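Local atomic coordinates of putative (Helicobacter pylori, PDB entry 4O8S), a protein that belongs to the nucleotidyltransferase superfamily, in the AbiEii toxin family of type IV toxin-antitoxin systems, and probably transfers nucleotides. Residues A[133-138]-A[169-174]; A[148-153]-A[200-205]. All coordinates share one frame; numbering follows the deposited sequence.

Contact 1. Residues A[133-138]-A[169-174]; sequences KLCACF and ASRLKD
In the helical part of this AbiEii-family nucleotidyltransferase, helices 126-139 and 166-176 run side by side in roughly the same direction. Over the segments 133-138 and 169-174 their axes come no nearer than 10.7 Å and cross at 27°, so long side chains bridge the gap. Arg171 reaches across with its guanidinium: CG lies anti to its carbonyl carbon, and a bend at chi3 (66°) brings the guanidinium beside Leu134 and Cys135. There Leu134 CB sits over one face of the guanidinium, 3.6 Å from Arg171 NH2, while Cys135 SG approaches the same NH2 at 3.5 Å from the edge, near the plane. Salt bridges from Arg171 NE to Asp139 and from NH1 to Asp131 hold the group to helix 126-139 and probably fix its rotation. Further inside, Leu134 CD2 meets Leu172 CD1 at 4.3 Å, a loose apolar contact. Phe138, with CG anti to its backbone N, points its ring tip at the other helix, and CZ lies 3.5 Å from Asp174 CG. The carboxylate carbon is at the ring edge, with the two planes 49° apart; Asp174 OD1 is paired with Lys177. On the inner side Leu134 also packs on Leu153 of helix 147-159, and Leu172 on Leu209 and Ala213 of helix 202-231, which places the pair against both of these helices.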
loop_
_atom_site.group_PDB
_atom_site.type_symbol
_atom_site.label_atom_id
_atom_site.label_comp_id
_atom_site.label_asym_id
_atom_site.label_seq_id
_atom_site.Cartn_x
_atom_site.Cartn_y
_atom_site.Cartn_z
ATOM N N LYS A 133 -6.011 4.798 2.015
ATOM C CA LYS A 133 -5.345 5.773 1.147
ATOM C C LYS A 133 -6.092 7.105 1.176
ATOM O O LYS A 133 -5.485 8.171 1.256
ATOM C CB LYS A 133 -5.253 5.252 -0.295
ATOM C CG LYS A 133 -4.020 4.420 -0.575
ATOM C CD LYS A 133 -2.824 5.330 -0.811
ATOM C CE LYS A 133 -1.535 4.532 -0.859
ATOM N NZ LYS A 133 -0.367 5.415 -1.202
ATOM N N LEU A 134 -7.411 7.044 1.126
ATOM C CA LEU A 134 -8.212 8.263 1.133
ATOM C C LEU A 134 -8.087 9.011 2.461
ATOM O O LEU A 134 -8.004 10.241 2.470
ATOM C CB LEU A 134 -9.671 7.950 0.815
ATOM C CG LEU A 134 -9.892 7.592 -0.662
ATOM C CD1 LEU A 134 -11.256 6.966 -0.879
ATOM C CD2 LEU A 134 -9.724 8.829 -1.528
ATOM N N CYS A 135 -8.055 8.270 3.570
ATOM C CA CYS A 135 -7.846 8.879 4.882
ATOM C C CYS A 135 -6.522 9.626 4.908
ATOM O O CYS A 135 -6.460 10.787 5.311
ATOM C CB CYS A 135 -7.857 7.817 5.981
ATOM S SG CYS A 135 -9.490 7.164 6.326
ATOM N N ALA A 136 -5.469 8.967 4.438
ATOM C CA ALA A 136 -4.127 9.520 4.519
ATOM C C ALA A 136 -3.903 10.731 3.628
ATOM O O ALA A 136 -3.097 11.595 3.951
ATOM C CB ALA A 136 -3.075 8.442 4.205
ATOM N N CYS A 137 -4.565 10.789 2.481
ATOM C CA CYS A 137 -4.274 11.882 1.562
ATOM C C CYS A 137 -5.412 12.879 1.441
ATOM O O CYS A 137 -5.235 13.933 0.833
ATOM C CB CYS A 137 -3.895 11.356 0.176
ATOM S SG CYS A 137 -5.312 10.791 -0.811
ATOM N N PHE A 138 -6.568 12.576 2.031
ATOM C CA PHE A 138 -7.721 13.445 1.826
ATOM C C PHE A 138 -8.596 13.799 3.046
ATOM O O PHE A 138 -8.786 14.978 3.337
ATOM C CB PHE A 138 -8.586 12.902 0.687
ATOM C CG PHE A 138 -9.831 13.689 0.454
ATOM C CD1 PHE A 138 -9.769 15.051 0.155
ATOM C CD2 PHE A 138 -11.070 13.077 0.537
ATOM C CE1 PHE A 138 -10.937 15.788 -0.054
ATOM C CE2 PHE A 138 -12.242 13.802 0.328
ATOM C CZ PHE A 138 -12.175 15.159 0.031
ATOM N N ALA A 169 -16.211 5.893 -3.598
ATOM C CA ALA A 169 -16.287 6.625 -4.860
ATOM C C ALA A 169 -16.565 8.097 -4.615
ATOM O O ALA A 169 -15.951 8.975 -5.244
ATOM C CB ALA A 169 -17.357 6.036 -5.768
ATOM N N SER A 170 -17.486 8.371 -3.695
ATOM C CA SER A 170 -17.843 9.752 -3.405
ATOM C C SER A 170 -16.638 10.516 -2.875
ATOM O O SER A 170 -16.380 11.654 -3.286
ATOM C CB SER A 170 -19.004 9.826 -2.411
ATOM O OG SER A 170 -19.296 11.180 -2.103
ATOM N N ARG A 171 -15.889 9.880 -1.979
ATOM C CA ARG A 171 -14.692 10.499 -1.419
ATOM C C ARG A 171 -13.603 10.665 -2.480
ATOM O O ARG A 171 -12.893 11.674 -2.501
ATOM C CB ARG A 171 -14.168 9.673 -0.236
ATOM C CG ARG A 171 -15.168 9.545 0.929
ATOM C CD ARG A 171 -14.834 8.354 1.839
ATOM N NE ARG A 171 -13.560 8.530 2.543
ATOM C CZ ARG A 171 -12.889 7.543 3.139
ATOM N NH1 ARG A 171 -13.363 6.299 3.118
ATOM N NH2 ARG A 171 -11.737 7.794 3.753
ATOM N N LEU A 172 -13.473 9.678 -3.364
ATOM C CA LEU A 172 -12.455 9.731 -4.410
ATOM C C LEU A 172 -12.758 10.882 -5.360
ATOM O O LEU A 172 -11.850 11.616 -5.756
ATOM C CB LEU A 172 -12.414 8.422 -5.190
ATOM C CG LEU A 172 -11.375 8.349 -6.312
ATOM C CD1 LEU A 172 -9.965 8.236 -5.742
ATOM C CD2 LEU A 172 -11.685 7.183 -7.241
ATOM N N LYS A 173 -14.040 11.031 -5.700
ATOM C CA LYS A 173 -14.536 12.133 -6.524
ATOM C C LYS A 173 -14.234 13.475 -5.871
ATOM O O LYS A 173 -13.726 14.391 -6.522
ATOM C CB LYS A 173 -16.046 11.977 -6.755
ATOM C CG LYS A 173 -16.662 12.980 -7.724
ATOM C CD LYS A 173 -18.145 12.683 -7.964
ATOM C CE LYS A 173 -18.805 13.784 -8.797
ATOM N NZ LYS A 173 -20.233 13.486 -9.140
ATOM N N ASP A 174 -14.529 13.577 -4.576
ATOM C CA ASP A 174 -14.266 14.787 -3.807
ATOM C C ASP A 174 -12.774 15.131 -3.848
ATOM O O ASP A 174 -12.389 16.282 -4.064
ATOM C CB ASP A 174 -14.725 14.571 -2.363
ATOM C CG ASP A 174 -15.133 15.862 -1.666
ATOM O OD1 ASP A 174 -14.511 16.925 -1.913
ATOM O OD2 ASP A 174 -16.083 15.803 -0.852
#

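Contact 2. Residues A[148-153]-A[200-205]; sequences RDLFDL and MDLEET
Leu150 and the selenomethionine Met200 carry most of this buried, apolar contact. The Met200 chain is extended beyond CG (chi2 -173°, chi3 -165°), which delivers its terminal methyl to the surface of helix 147-159: CE lies 3.6 Å from Phe151 N and 3.9 Å from Leu150 CG, thus fitting between two consecutive residues. Met200 lies nearly perpendicular to the side chain of Leu150 and runs antiparallel alongside that of Phe151. Met200 CG lies at the edge of the Phe151 ring, near its plane and 4.1 Å from CD2, so the selenomethionine does not stack on the ring. Leu150, its CG anti to the backbone N, points at segment 200-205 and touches it at two further places. Its CD2 meets Leu202 CD1 at 3.4 Å, a close methyl-methyl approach, and its CG is 3.9 Å from Thr205 CG2.

Leu202 and Thr205 belong to the first turn of the long helix 202-231, so helix 147-159 packs here against a helix N-terminus and the residue leading into it. Asp201 is the N-cap: its OD1 accepts from Glu204 N at 2.9 Å in a nearly straight bond (172°), met from above the carboxylate plane. Within the turn, Thr205 N donates to Asp201 O at 2.9 Å. Helix 179-192 adds a further layer, with Tyr186 against Leu150, Leu187 against Leu202 and Val190 against Met200, while Asn40 and Arg41 touch Phe151 from a loop.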
loop_
_atom_site.group_PDB
_atom_site.type_symbol
_atom_site.label_atom_id
_atom_site.label_comp_id
_atom_site.label_asym_id
_atom_site.label_seq_id
_atom_site.Cartn_x
_atom_site.Cartn_y
_atom_site.Cartn_z
ATOM N N ARG A 148 2.671 9.487 -4.158
ATOM C CA ARG A 148 2.350 8.061 -4.201
ATOM C C ARG A 148 0.881 7.805 -3.947
ATOM O O ARG A 148 0.318 6.855 -4.496
ATOM C CB ARG A 148 3.177 7.298 -3.173
ATOM C CG ARG A 148 4.631 7.185 -3.555
ATOM C CD ARG A 148 5.515 6.803 -2.363
ATOM N NE ARG A 148 6.920 7.045 -2.687
ATOM C CZ ARG A 148 7.955 6.619 -1.960
ATOM N NH1 ARG A 148 7.766 5.901 -0.852
ATOM N NH2 ARG A 148 9.188 6.911 -2.354
ATOM N N ASP A 149 0.256 8.635 -3.112
ATOM C CA ASP A 149 -1.159 8.461 -2.826
ATOM C C ASP A 149 -1.981 8.652 -4.104
ATOM O O ASP A 149 -2.960 7.936 -4.355
ATOM C CB ASP A 149 -1.609 9.446 -1.749
ATOM C CG ASP A 149 -0.964 9.165 -0.395
ATOM O OD1 ASP A 149 -0.507 8.017 -0.188
ATOM O OD2 ASP A 149 -0.912 10.093 0.453
ATOM N N LEU A 150 -1.575 9.625 -4.913
ATOM C CA LEU A 150 -2.262 9.892 -6.171
ATOM C C LEU A 150 -2.033 8.763 -7.167
ATOM O O LEU A 150 -2.984 8.265 -7.780
ATOM C CB LEU A 150 -1.782 11.217 -6.767
ATOM C CG LEU A 150 -2.438 11.586 -8.098
ATOM C CD1 LEU A 150 -3.958 11.617 -7.971
ATOM C CD2 LEU A 150 -1.925 12.927 -8.578
ATOM N N PHE A 151 -0.776 8.354 -7.321
ATOM C CA PHE A 151 -0.433 7.258 -8.217
ATOM C C PHE A 151 -1.253 6.020 -7.866
ATOM O O PHE A 151 -1.854 5.365 -8.734
ATOM C CB PHE A 151 1.043 6.910 -8.050
ATOM C CG PHE A 151 1.534 5.857 -9.015
ATOM C CD1 PHE A 151 1.322 4.500 -8.766
ATOM C CD2 PHE A 151 2.216 6.227 -10.176
ATOM C CE1 PHE A 151 1.775 3.521 -9.664
ATOM C CE2 PHE A 151 2.667 5.261 -11.090
ATOM C CZ PHE A 151 2.449 3.904 -10.830
ATOM N N ASP A 152 -1.247 5.682 -6.583
ATOM C CA ASP A 152 -1.899 4.463 -6.135
ATOM C C ASP A 152 -3.407 4.519 -6.283
ATOM O O ASP A 152 -4.022 3.533 -6.723
ATOM C CB ASP A 152 -1.513 4.138 -4.694
ATOM C CG ASP A 152 -0.018 3.975 -4.524
ATOM O OD1 ASP A 152 0.668 3.740 -5.537
ATOM O OD2 ASP A 152 0.472 4.080 -3.377
ATOM N N LEU A 153 -4.008 5.657 -5.926
ATOM C CA LEU A 153 -5.461 5.800 -6.053
ATOM C C LEU A 153 -5.897 5.749 -7.518
ATOM O O LEU A 153 -6.951 5.200 -7.836
ATOM C CB LEU A 153 -5.964 7.085 -5.389
ATOM C CG LEU A 153 -6.132 6.980 -3.864
ATOM C CD1 LEU A 153 -6.562 8.326 -3.285
ATOM C CD2 LEU A 153 -7.154 5.901 -3.529
HETATM N N MSE A 200 5.799 8.613 -13.944
HETATM C CA MSE A 200 4.505 9.214 -13.734
HETATM C C MSE A 200 4.337 10.518 -14.516
HETATM O O MSE A 200 5.210 11.396 -14.475
HETATM C CB MSE A 200 4.278 9.433 -12.242
HETATM C CG MSE A 200 2.878 9.883 -11.917
HETATM SE SE MSE A 200 2.786 10.356 -10.000
HETATM C CE MSE A 200 0.853 10.384 -9.830
ATOM N N ASP A 201 3.237 10.615 -15.258
ATOM C CA ASP A 201 2.828 11.868 -15.885
ATOM C C ASP A 201 1.775 12.428 -14.941
ATOM O O ASP A 201 0.611 11.992 -14.969
ATOM C CB ASP A 201 2.238 11.612 -17.280
ATOM C CG ASP A 201 1.820 12.896 -18.003
ATOM O OD1 ASP A 201 1.312 13.847 -17.356
ATOM O OD2 ASP A 201 1.990 12.943 -19.245
ATOM N N LEU A 202 2.190 13.373 -14.098
ATOM C CA LEU A 202 1.331 13.897 -13.043
ATOM C C LEU A 202 0.055 14.536 -13.590
ATOM O O LEU A 202 -1.048 14.274 -13.080
ATOM C CB LEU A 202 2.093 14.890 -12.161
ATOM C CG LEU A 202 1.212 15.614 -11.135
ATOM C CD1 LEU A 202 0.461 14.623 -10.280
ATOM C CD2 LEU A 202 2.036 16.532 -10.248
ATOM N N GLU A 203 0.198 15.369 -14.620
ATOM C CA GLU A 203 -0.957 16.021 -15.233
ATOM C C GLU A 203 -1.968 15.009 -15.779
ATOM O O GLU A 203 -3.159 15.098 -15.491
ATOM C CB GLU A 203 -0.512 16.978 -16.353
ATOM C CG GLU A 203 -0.386 18.453 -15.940
ATOM C CD GLU A 203 -1.740 19.180 -15.868
ATOM O OE1 GLU A 203 -2.794 18.503 -15.974
ATOM O OE2 GLU A 203 -1.748 20.429 -15.701
ATOM N N GLU A 204 -1.492 14.048 -16.566
ATOM C CA GLU A 204 -2.374 13.046 -17.166
ATOM C C GLU A 204 -3.051 12.224 -16.070
ATOM O O GLU A 204 -4.269 12.012 -16.105
ATOM C CB GLU A 204 -1.601 12.137 -18.134
ATOM C CG GLU A 204 -2.472 11.127 -18.898
ATOM C CD GLU A 204 -1.668 10.227 -19.841
ATOM O OE1 GLU A 204 -1.203 10.721 -20.897
ATOM O OE2 GLU A 204 -1.505 9.023 -19.528
ATOM N N THR A 205 -2.265 11.791 -15.088
ATOM C CA THR A 205 -2.799 11.019 -13.964
ATOM C C THR A 205 -3.894 11.796 -13.233
ATOM O O THR A 205 -4.953 11.250 -12.920
ATOM C CB THR A 205 -1.689 10.638 -12.961
ATOM O OG1 THR A 205 -0.777 9.719 -13.581
ATOM C CG2 THR A 205 -2.297 9.994 -11.696
#

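Helix 147-159 joins the two contacts, whose centres lie about 14 Å apart. Lys133, from the first segment of contact 1, makes salt bridges with two residues of contact 2: NZ is 2.7 Å from Asp152 OD2 and 2.8 Å from Asp149 OD1. Glu30 of helix 29-36 also pairs with this lysine, so the charge cluster extends beyond both contacts. Farther along the same interface, Leu134 CD2 and Leu153 CD1 are 3.7 Å apart. Along the chain the segments alternate, 133-138, 148-153, 169-174, 200-205, which interlocks the two pairings. Helix 202-231 takes part twice, through its first turn in contact 2 and, further along, through its packing against segment 169-174.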